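Local coordinates for protein dihydropteroate synthase (Anaplasma phagocytophilum, PDB 6UCZ) that catalyses the condensation of 6-hydroxymethyl-7,8-dihydropterin pyrophosphate with p-aminobenzoate to give dihydropteroate, a step of folate synthesis, at residues V28-T39 and A266-V278. Residues are numbered along the deposited sequence; the frame is centred on the assembly and turned at random.
With PMM (pterin-6-yl-methyl-monophosphate), chain C.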
ATOM      1  N   VAL A  28       4.288  19.200   4.947  1.00 67.42           N
ATOM      2  CA  VAL A  28       3.649  17.907   4.725  1.00 66.60           C
ATOM      3  C   VAL A  28       4.606  16.979   3.965  1.00 66.10           C
ATOM      4  O   VAL A  28       4.810  17.116   2.756  1.00 72.53           O
ATOM      5  CB  VAL A  28       2.303  18.086   3.967  1.00 61.48           C
ATOM      6  CG1 VAL A  28       1.739  16.753   3.513  1.00 57.58           C
ATOM      7  CG2 VAL A  28       1.297  18.849   4.826  1.00 52.45           C
ATOM      8  N   THR A  29       5.182  16.026   4.693  1.00 57.47           N
ATOM      9  CA  THR A  29       6.184  15.096   4.183  1.00 50.44           C
ATOM     10  C   THR A  29       5.586  13.878   3.473  1.00 43.45           C
ATOM     11  O   THR A  29       6.275  12.860   3.350  1.00 47.92           O
ATOM     12  CB  THR A  29       7.108  14.650   5.316  1.00 60.25           C
ATOM     13  OG1 THR A  29       6.372  14.621   6.545  1.00 71.33           O
ATOM     14  CG2 THR A  29       8.284  15.618   5.445  1.00 65.58           C
ATOM     15  N   THR A  30       4.333  13.949   3.030  1.00 41.91           N
ATOM     16  CA  THR A  30       3.646  12.787   2.471  1.00 36.51           C
ATOM     17  C   THR A  30       4.323  12.316   1.191  1.00 32.61           C
ATOM     18  O   THR A  30       4.613  13.118   0.298  1.00 34.37           O
ATOM     19  CB  THR A  30       2.184  13.147   2.193  1.00 32.44           C
ATOM     20  OG1 THR A  30       1.559  13.542   3.413  1.00 34.40           O
ATOM     21  CG2 THR A  30       1.437  12.004   1.567  1.00 30.36           C
ATOM     22  N   LYS A  31       4.612  11.013   1.118  1.00 28.76           N
ATOM     23  CA  LYS A  31       5.249  10.437  -0.055  1.00 27.47           C
ATOM     24  C   LYS A  31       4.219   9.811  -0.992  1.00 26.63           C
ATOM     25  O   LYS A  31       3.235   9.225  -0.544  1.00 30.44           O
ATOM     26  CB  LYS A  31       6.288   9.388   0.360  1.00 27.00           C
ATOM     27  CG  LYS A  31       7.541  10.009   0.989  1.00 42.53           C
ATOM     28  CD  LYS A  31       8.577   8.936   1.298  1.00 53.51           C
ATOM     29  CE  LYS A  31       9.855   9.515   1.913  1.00 63.70           C
ATOM     30  NZ  LYS A  31      10.591  10.447   1.012  1.00 69.65           N
ATOM     31  N   ILE A  32       4.461   9.947  -2.297  1.00 25.75           N
ATOM     32  CA  ILE A  32       3.601   9.386  -3.331  1.00 24.88           C
ATOM     33  C   ILE A  32       4.106   7.994  -3.684  1.00 28.53           C
ATOM     34  O   ILE A  32       5.238   7.837  -4.160  1.00 24.22           O
ATOM     35  CB  ILE A  32       3.575  10.273  -4.582  1.00 25.84           C
ATOM     36  CG1 ILE A  32       3.109  11.691  -4.239  1.00 27.47           C
ATOM     37  CG2 ILE A  32       2.667   9.643  -5.634  1.00 25.57           C
ATOM     38  CD1 ILE A  32       3.217  12.654  -5.397  1.00 28.87           C
ATOM     39  N   VAL A  33       3.260   6.989  -3.478  1.00 23.55           N
ATOM     40  CA  VAL A  33       3.565   5.608  -3.834  1.00 26.84           C
ATOM     41  C   VAL A  33       2.761   5.300  -5.091  1.00 26.45           C
ATOM     42  O   VAL A  33       1.545   5.068  -5.033  1.00 26.79           O
ATOM     43  CB  VAL A  33       3.232   4.650  -2.689  1.00 26.59           C
ATOM     44  CG1 VAL A  33       3.563   3.206  -3.067  1.00 27.58           C
ATOM     45  CG2 VAL A  33       3.962   5.077  -1.420  1.00 26.30           C
ATOM     46  N   GLY A  34       3.445   5.288  -6.233  1.00 26.61           N
ATOM     47  CA  GLY A  34       2.782   5.020  -7.498  1.00 28.50           C
ATOM     48  C   GLY A  34       2.557   3.529  -7.701  1.00 24.60           C
ATOM     49  O   GLY A  34       3.472   2.717  -7.521  1.00 28.07           O
ATOM     50  N   ILE A  35       1.344   3.177  -8.114  1.00 28.87           N
ATOM     51  CA  ILE A  35       0.953   1.782  -8.280  1.00 34.39           C
ATOM     52  C   ILE A  35       1.394   1.301  -9.655  1.00 34.71           C
ATOM     53  O   ILE A  35       1.063   1.909 -10.682  1.00 29.25           O
ATOM     54  CB  ILE A  35      -0.564   1.615  -8.096  1.00 33.88           C
ATOM     55  CG1 ILE A  35      -0.978   1.956  -6.666  1.00 24.93           C
ATOM     56  CG2 ILE A  35      -1.018   0.199  -8.490  1.00 34.27           C
ATOM     57  CD1 ILE A  35      -2.496   2.143  -6.505  1.00 24.99           C
ATOM     58  N   LEU A  36       2.115   0.184  -9.677  1.00 26.23           N
ATOM     59  CA  LEU A  36       2.584  -0.447 -10.900  1.00 26.73           C
ATOM     60  C   LEU A  36       2.116  -1.899 -10.841  1.00 34.81           C
ATOM     61  O   LEU A  36       2.731  -2.743 -10.182  1.00 32.57           O
ATOM     62  CB  LEU A  36       4.102  -0.333 -11.033  1.00 27.90           C
ATOM     63  CG  LEU A  36       4.689  -0.991 -12.279  1.00 42.37           C
ATOM     64  CD1 LEU A  36       3.890  -0.665 -13.511  1.00 42.97           C
ATOM     65  CD2 LEU A  36       6.125  -0.552 -12.454  1.00 54.33           C
ATOM     66  N   ASN A  37       1.014  -2.178 -11.517  1.00 37.13           N
ATOM     67  CA  ASN A  37       0.437  -3.508 -11.549  1.00 44.48           C
ATOM     68  C   ASN A  37       0.996  -4.238 -12.764  1.00 48.98           C
ATOM     69  O   ASN A  37       0.956  -3.709 -13.881  1.00 47.20           O
ATOM     70  CB  ASN A  37      -1.092  -3.400 -11.614  1.00 53.10           C
ATOM     71  CG  ASN A  37      -1.787  -4.753 -11.676  1.00 73.37           C
ATOM     72  OD1 ASN A  37      -1.673  -5.478 -12.663  1.00 81.73           O
ATOM     73  ND2 ASN A  37      -2.548  -5.078 -10.634  1.00 79.96           N
ATOM     74  N   VAL A  38       1.566  -5.424 -12.544  1.00 44.38           N
ATOM     75  CA  VAL A  38       2.090  -6.214 -13.651  1.00 49.94           C
ATOM     76  C   VAL A  38       1.291  -7.497 -13.853  1.00 60.91           C
ATOM     77  O   VAL A  38       1.758  -8.406 -14.544  1.00 70.61           O
ATOM     78  CB  VAL A  38       3.592  -6.514 -13.482  1.00 53.68           C
ATOM     79  CG1 VAL A  38       4.408  -5.218 -13.446  1.00 42.49           C
ATOM     80  CG2 VAL A  38       3.853  -7.352 -12.248  1.00 58.54           C
ATOM     81  N   THR A  39       0.096  -7.590 -13.272  1.00 67.94           N
ATOM     82  CA  THR A  39      -0.826  -8.695 -13.545  1.00 76.14           C
ATOM     83  C   THR A  39      -1.282  -8.649 -15.006  1.00 82.73           C
ATOM     84  O   THR A  39      -1.557  -9.681 -15.622  1.00 87.64           O
ATOM     85  CB  THR A  39      -2.067  -8.676 -12.606  1.00 73.59           C
ATOM     86  OG1 THR A  39      -3.008  -7.693 -13.056  1.00 80.50           O
ATOM     87  CG2 THR A  39      -1.660  -8.356 -11.171  1.00 62.68           C
ATOM     88  N   ALA A 266      -3.241  14.036   3.145  1.00 26.96           N
ATOM     89  CA  ALA A 266      -1.966  14.739   3.286  1.00 25.74           C
ATOM     90  C   ALA A 266      -2.019  15.752   4.427  1.00 32.56           C
ATOM     91  O   ALA A 266      -1.057  15.884   5.194  1.00 27.93           O
ATOM     92  CB  ALA A 266      -1.589  15.422   1.965  1.00 27.92           C
ATOM     93  N   GLN A 267      -3.157  16.445   4.589  1.00 25.89           N
ATOM     94  CA  GLN A 267      -3.297  17.387   5.694  1.00 26.11           C
ATOM     95  C   GLN A 267      -3.228  16.706   7.058  1.00 33.81           C
ATOM     96  O   GLN A 267      -2.799  17.330   8.035  1.00 40.05           O
ATOM     97  CB  GLN A 267      -4.607  18.159   5.554  1.00 29.25           C
ATOM     98  CG  GLN A 267      -4.603  19.100   4.385  1.00 32.04           C
ATOM     99  CD  GLN A 267      -5.872  19.908   4.297  1.00 40.61           C
ATOM    100  OE1 GLN A 267      -6.873  19.476   3.720  1.00 48.12           O
ATOM    101  NE2 GLN A 267      -5.841  21.092   4.882  1.00 38.93           N
ATOM    102  N   GLN A 268      -3.664  15.444   7.155  1.00 31.89           N
ATOM    103  CA  GLN A 268      -3.557  14.643   8.367  1.00 30.96           C
ATOM    104  C   GLN A 268      -2.159  14.051   8.570  1.00 32.97           C
ATOM    105  O   GLN A 268      -1.986  13.201   9.456  1.00 32.87           O
ATOM    106  CB  GLN A 268      -4.585  13.508   8.336  1.00 33.62           C
ATOM    107  CG  GLN A 268      -6.006  13.951   8.020  1.00 36.51           C
ATOM    108  CD  GLN A 268      -6.542  14.971   8.991  1.00 49.32           C
ATOM    109  OE1 GLN A 268      -6.439  14.806  10.207  1.00 53.54           O
ATOM    110  NE2 GLN A 268      -7.122  16.038   8.458  1.00 58.36           N
ATOM    111  N   GLN A 269      -1.187  14.435   7.737  1.00 31.86           N
ATOM    112  CA  GLN A 269       0.201  13.959   7.816  1.00 37.71           C
ATOM    113  C   GLN A 269       0.324  12.457   7.587  1.00 34.04           C
ATOM    114  O   GLN A 269       1.225  11.816   8.137  1.00 33.91           O
ATOM    115  CB  GLN A 269       0.867  14.339   9.147  1.00 49.05           C
ATOM    116  CG  GLN A 269       0.886  15.836   9.425  1.00 66.31           C
ATOM    117  CD  GLN A 269       1.481  16.627   8.272  1.00 81.23           C
ATOM    118  OE1 GLN A 269       0.825  17.497   7.697  1.00 88.62           O
ATOM    119  NE2 GLN A 269       2.729  16.322   7.923  1.00 84.77           N
ATOM    120  N   VAL A 270      -0.555  11.890   6.755  1.00 31.91           N
ATOM    121  CA  VAL A 270      -0.391  10.499   6.350  1.00 28.49           C
ATOM    122  C   VAL A 270       0.917  10.374   5.585  1.00 28.20           C
ATOM    123  O   VAL A 270       1.224  11.192   4.711  1.00 30.80           O
ATOM    124  CB  VAL A 270      -1.594  10.026   5.519  1.00 23.27           C
ATOM    125  CG1 VAL A 270      -1.302   8.640   4.926  1.00 22.89           C
ATOM    126  CG2 VAL A 270      -2.851   9.996   6.396  1.00 25.79           C
ATOM    127  N   ASP A 271       1.715   9.359   5.931  1.00 29.03           N
ATOM    128  CA  ASP A 271       3.098   9.348   5.465  1.00 29.81           C
ATOM    129  C   ASP A 271       3.232   8.823   4.044  1.00 30.11           C
ATOM    130  O   ASP A 271       4.144   9.241   3.320  1.00 27.59           O
ATOM    131  CB  ASP A 271       3.959   8.534   6.430  1.00 27.60           C
ATOM    132  CG  ASP A 271       3.808   8.999   7.869  1.00 37.30           C
ATOM    133  OD1 ASP A 271       2.723   8.771   8.451  1.00 33.47           O
ATOM    134  OD2 ASP A 271       4.767   9.586   8.421  1.00 35.57           O
ATOM    135  N   PHE A 272       2.335   7.937   3.618  1.00 22.66           N
ATOM    136  CA  PHE A 272       2.399   7.363   2.280  1.00 29.67           C
ATOM    137  C   PHE A 272       0.998   7.302   1.696  1.00 27.97           C
ATOM    138  O   PHE A 272       0.072   6.831   2.365  1.00 26.64           O
ATOM    139  CB  PHE A 272       2.998   5.944   2.303  1.00 25.38           C
ATOM    140  CG  PHE A 272       4.410   5.876   2.825  1.00 26.41           C
ATOM    141  CD1 PHE A 272       4.663   5.728   4.178  1.00 26.06           C
ATOM    142  CD2 PHE A 272       5.479   5.949   1.958  1.00 26.02           C
ATOM    143  CE1 PHE A 272       5.962   5.660   4.650  1.00 28.56           C
ATOM    144  CE2 PHE A 272       6.779   5.884   2.420  1.00 26.01           C
ATOM    145  CZ  PHE A 272       7.022   5.743   3.768  1.00 29.83           C
ATOM    146  N   LEU A 273       0.855   7.704   0.433  1.00 24.10           N
ATOM    147  CA  LEU A 273      -0.396   7.536  -0.303  1.00 21.94           C
ATOM    148  C   LEU A 273      -0.137   6.629  -1.496  1.00 26.28           C
ATOM    149  O   LEU A 273       0.716   6.933  -2.331  1.00 24.68           O
ATOM    150  CB  LEU A 273      -0.957   8.880  -0.777  1.00 22.01           C
ATOM    151  CG  LEU A 273      -1.351   9.876   0.302  1.00 24.11           C
ATOM    152  CD1 LEU A 273      -1.907  11.151  -0.343  1.00 23.23           C
ATOM    153  CD2 LEU A 273      -2.393   9.227   1.231  1.00 25.99           C
ATOM    154  N   ARG A 274      -0.870   5.518  -1.572  1.00 21.51           N
ATOM    155  CA  ARG A 274      -0.712   4.536  -2.638  1.00 21.88           C
ATOM    156  C   ARG A 274      -1.772   4.824  -3.695  1.00 21.33           C
ATOM    157  O   ARG A 274      -2.973   4.637  -3.446  1.00 28.84           O
ATOM    158  CB  ARG A 274      -0.831   3.123  -2.057  1.00 22.32           C
ATOM    159  CG  ARG A 274      -0.544   2.004  -3.026  1.00 21.11           C
ATOM    160  CD  ARG A 274      -0.728   0.603  -2.367  1.00 19.95           C
ATOM    161  NE  ARG A 274      -0.486  -0.437  -3.362  1.00 21.55           N
ATOM    162  CZ  ARG A 274      -1.403  -0.891  -4.214  1.00 26.60           C
ATOM    163  NH1 ARG A 274      -2.646  -0.417  -4.177  1.00 24.37           N
ATOM    164  NH2 ARG A 274      -1.081  -1.818  -5.104  1.00 25.22           N
ATOM    165  N   VAL A 275      -1.338   5.308  -4.860  1.00 23.47           N
ATOM    166  CA  VAL A 275      -2.239   5.955  -5.806  1.00 19.41           C
ATOM    167  C   VAL A 275      -1.917   5.513  -7.222  1.00 23.90           C
ATOM    168  O   VAL A 275      -0.783   5.130  -7.538  1.00 26.05           O
ATOM    169  CB  VAL A 275      -2.152   7.503  -5.711  1.00 24.34           C
ATOM    170  CG1 VAL A 275      -2.650   7.980  -4.360  1.00 18.88           C
ATOM    171  CG2 VAL A 275      -0.701   7.979  -5.990  1.00 24.15           C
ATOM    172  N   HIS A 276      -2.933   5.586  -8.087  1.00 21.09           N
ATOM    173  CA  HIS A 276      -2.728   5.349  -9.515  1.00 25.01           C
ATOM    174  C   HIS A 276      -2.226   6.607 -10.223  1.00 22.97           C
ATOM    175  O   HIS A 276      -1.276   6.546 -11.012  1.00 25.67           O
ATOM    176  CB  HIS A 276      -4.027   4.851 -10.158  1.00 27.30           C
ATOM    177  CG  HIS A 276      -4.536   3.566  -9.566  1.00 27.91           C
ATOM    178  ND1 HIS A 276      -5.324   3.525  -8.436  1.00 28.02           N
ATOM    179  CD2 HIS A 276      -4.345   2.278  -9.938  1.00 29.98           C
ATOM    180  CE1 HIS A 276      -5.612   2.268  -8.145  1.00 32.34           C
ATOM    181  NE2 HIS A 276      -5.022   1.490  -9.038  1.00 28.53           N
ATOM    182  N   ASP A 277      -2.852   7.754  -9.971  1.00 22.27           N
ATOM    183  CA  ASP A 277      -2.506   8.993 -10.669  1.00 30.45           C
ATOM    184  C   ASP A 277      -1.537   9.796  -9.811  1.00 31.76           C
ATOM    185  O   ASP A 277      -1.940  10.490  -8.870  1.00 27.56           O
ATOM    186  CB  ASP A 277      -3.740   9.815 -11.010  1.00 28.27           C
ATOM    187  CG  ASP A 277      -3.414  10.961 -11.930  1.00 32.16           C
ATOM    188  OD1 ASP A 277      -2.336  11.567 -11.770  1.00 33.44           O
ATOM    189  OD2 ASP A 277      -4.217  11.243 -12.840  1.00 40.86           O
ATOM    190  N   VAL A 278      -0.258   9.731 -10.182  1.00 26.05           N
ATOM    191  CA  VAL A 278       0.799  10.373  -9.409  1.00 26.45           C
ATOM    192  C   VAL A 278       0.793  11.890  -9.612  1.00 27.32           C
ATOM    193  O   VAL A 278       1.059  12.651  -8.674  1.00 31.06           O
ATOM    194  CB  VAL A 278       2.149   9.740  -9.798  1.00 33.53           C
ATOM    195  CG1 VAL A 278       3.297  10.673  -9.506  1.00 36.50           C
ATOM    196  CG2 VAL A 278       2.308   8.369  -9.088  1.00 23.76           C
TER
HETATM  197  N5  PMM C 301      -4.640  -2.067  -1.988  1.00 23.60           N
HETATM  198  C6  PMM C 301      -4.433  -2.945  -2.976  1.00 27.14           C
HETATM  199  C7  PMM C 301      -3.221  -3.596  -3.109  1.00 21.05           C
HETATM  200  N8  PMM C 301      -2.182  -3.426  -2.284  1.00 23.12           N
HETATM  201  N1  PMM C 301      -1.317  -2.358  -0.463  1.00 21.58           N
HETATM  202  C2  PMM C 301      -1.461  -1.508   0.546  1.00 23.88           C
HETATM  203  N2  PMM C 301      -0.453  -1.317   1.404  1.00 21.81           N
HETATM  204  N3  PMM C 301      -2.616  -0.809   0.776  1.00 19.77           N
HETATM  205  C4  PMM C 301      -3.760  -0.902   0.017  1.00 21.14           C
HETATM  206  O4  PMM C 301      -4.770  -0.259   0.304  1.00 28.24           O
HETATM  207  C4A PMM C 301      -3.643  -1.841  -1.119  1.00 22.95           C
HETATM  208  C8A PMM C 301      -2.398  -2.545  -1.300  1.00 22.85           C
HETATM  209  C9  PMM C 301      -5.612  -3.213  -3.877  1.00 33.17           C
HETATM  210  O10 PMM C 301      -5.846  -2.057  -4.709  1.00 46.55           O
HETATM  211  PA  PMM C 301      -5.526  -2.051  -6.295  1.00 48.26           P
HETATM  212  O1P PMM C 301      -6.130  -0.728  -6.797  1.00 53.73           O
HETATM  213  O2P PMM C 301      -6.332  -3.176  -6.930  1.00 53.51           O
HETATM  214  O3P PMM C 301      -4.056  -2.166  -6.526  1.00 45.81           O
HETATM  215  O   HOH W   1       7.182   9.768   4.221  1.00 50.19           O
HETATM  216  O   HOH W   2       4.602  13.501   8.059  1.00 55.62           O
HETATM  217  O   HOH W   3      -0.510   3.759 -11.797  1.00 33.37           O
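The first and last strands of the TIM barrel of dihydropteroate synthase, 31-37 and 272-275, close the ring here as parallel neighbours, and their C-terminal ends reach the pterin pocket. Lys31 N, bonded to Asp271 O, begins a ladder in which Leu273 N reaches Lys31 O, Val33 N reaches Leu273 O, Val275 N reaches Val33 O (2.9 Å) and Ile35 N reaches Val275 O. Just before the strands, Thr30 OG1 donates to Val270 O at 2.7 Å, tying the entry of strand 31-37 to the loop after helix 255-267; that helix ends in a Schellman motif with Gln269 at C-prime. On the barrel interior, Val33 CG2 meets the edge of the Phe272 ring at CD2 (3.8 Å), while Lys31 runs beside that ring, its CD 3.7 Å from Phe272 CE2. On the outer face, Ile32 CG2 packs against both Val275 CG2 and Val278 CG2, and the bare CA of Gly34 lets Val278 CG2 come to 3.7 Å. At the pocket end, Arg274 has CG anti to its backbone nitrogen (chi1 -174°) and runs extended to NE, which lays its guanidinium flat against the pterin. Pterin N8 lies 3.3 Å above one face of that group, Ile35 CG1 covers the opposite face, and Asp71 and Asp114 hold it by salt bridges. Arg274 NH1 donates to phosphate oxygen O3P at 3.3 Å, and NH2 adds a weak bond to the same atom. His276, hydrogen-bonded to Ser239 through ND1, turns its ring edge to phosphate oxygen O1P. Its face receives a CH-pi contact from Ile35, whose CD1 sits 3.6 Å from the ring centroid and 12° off the normal.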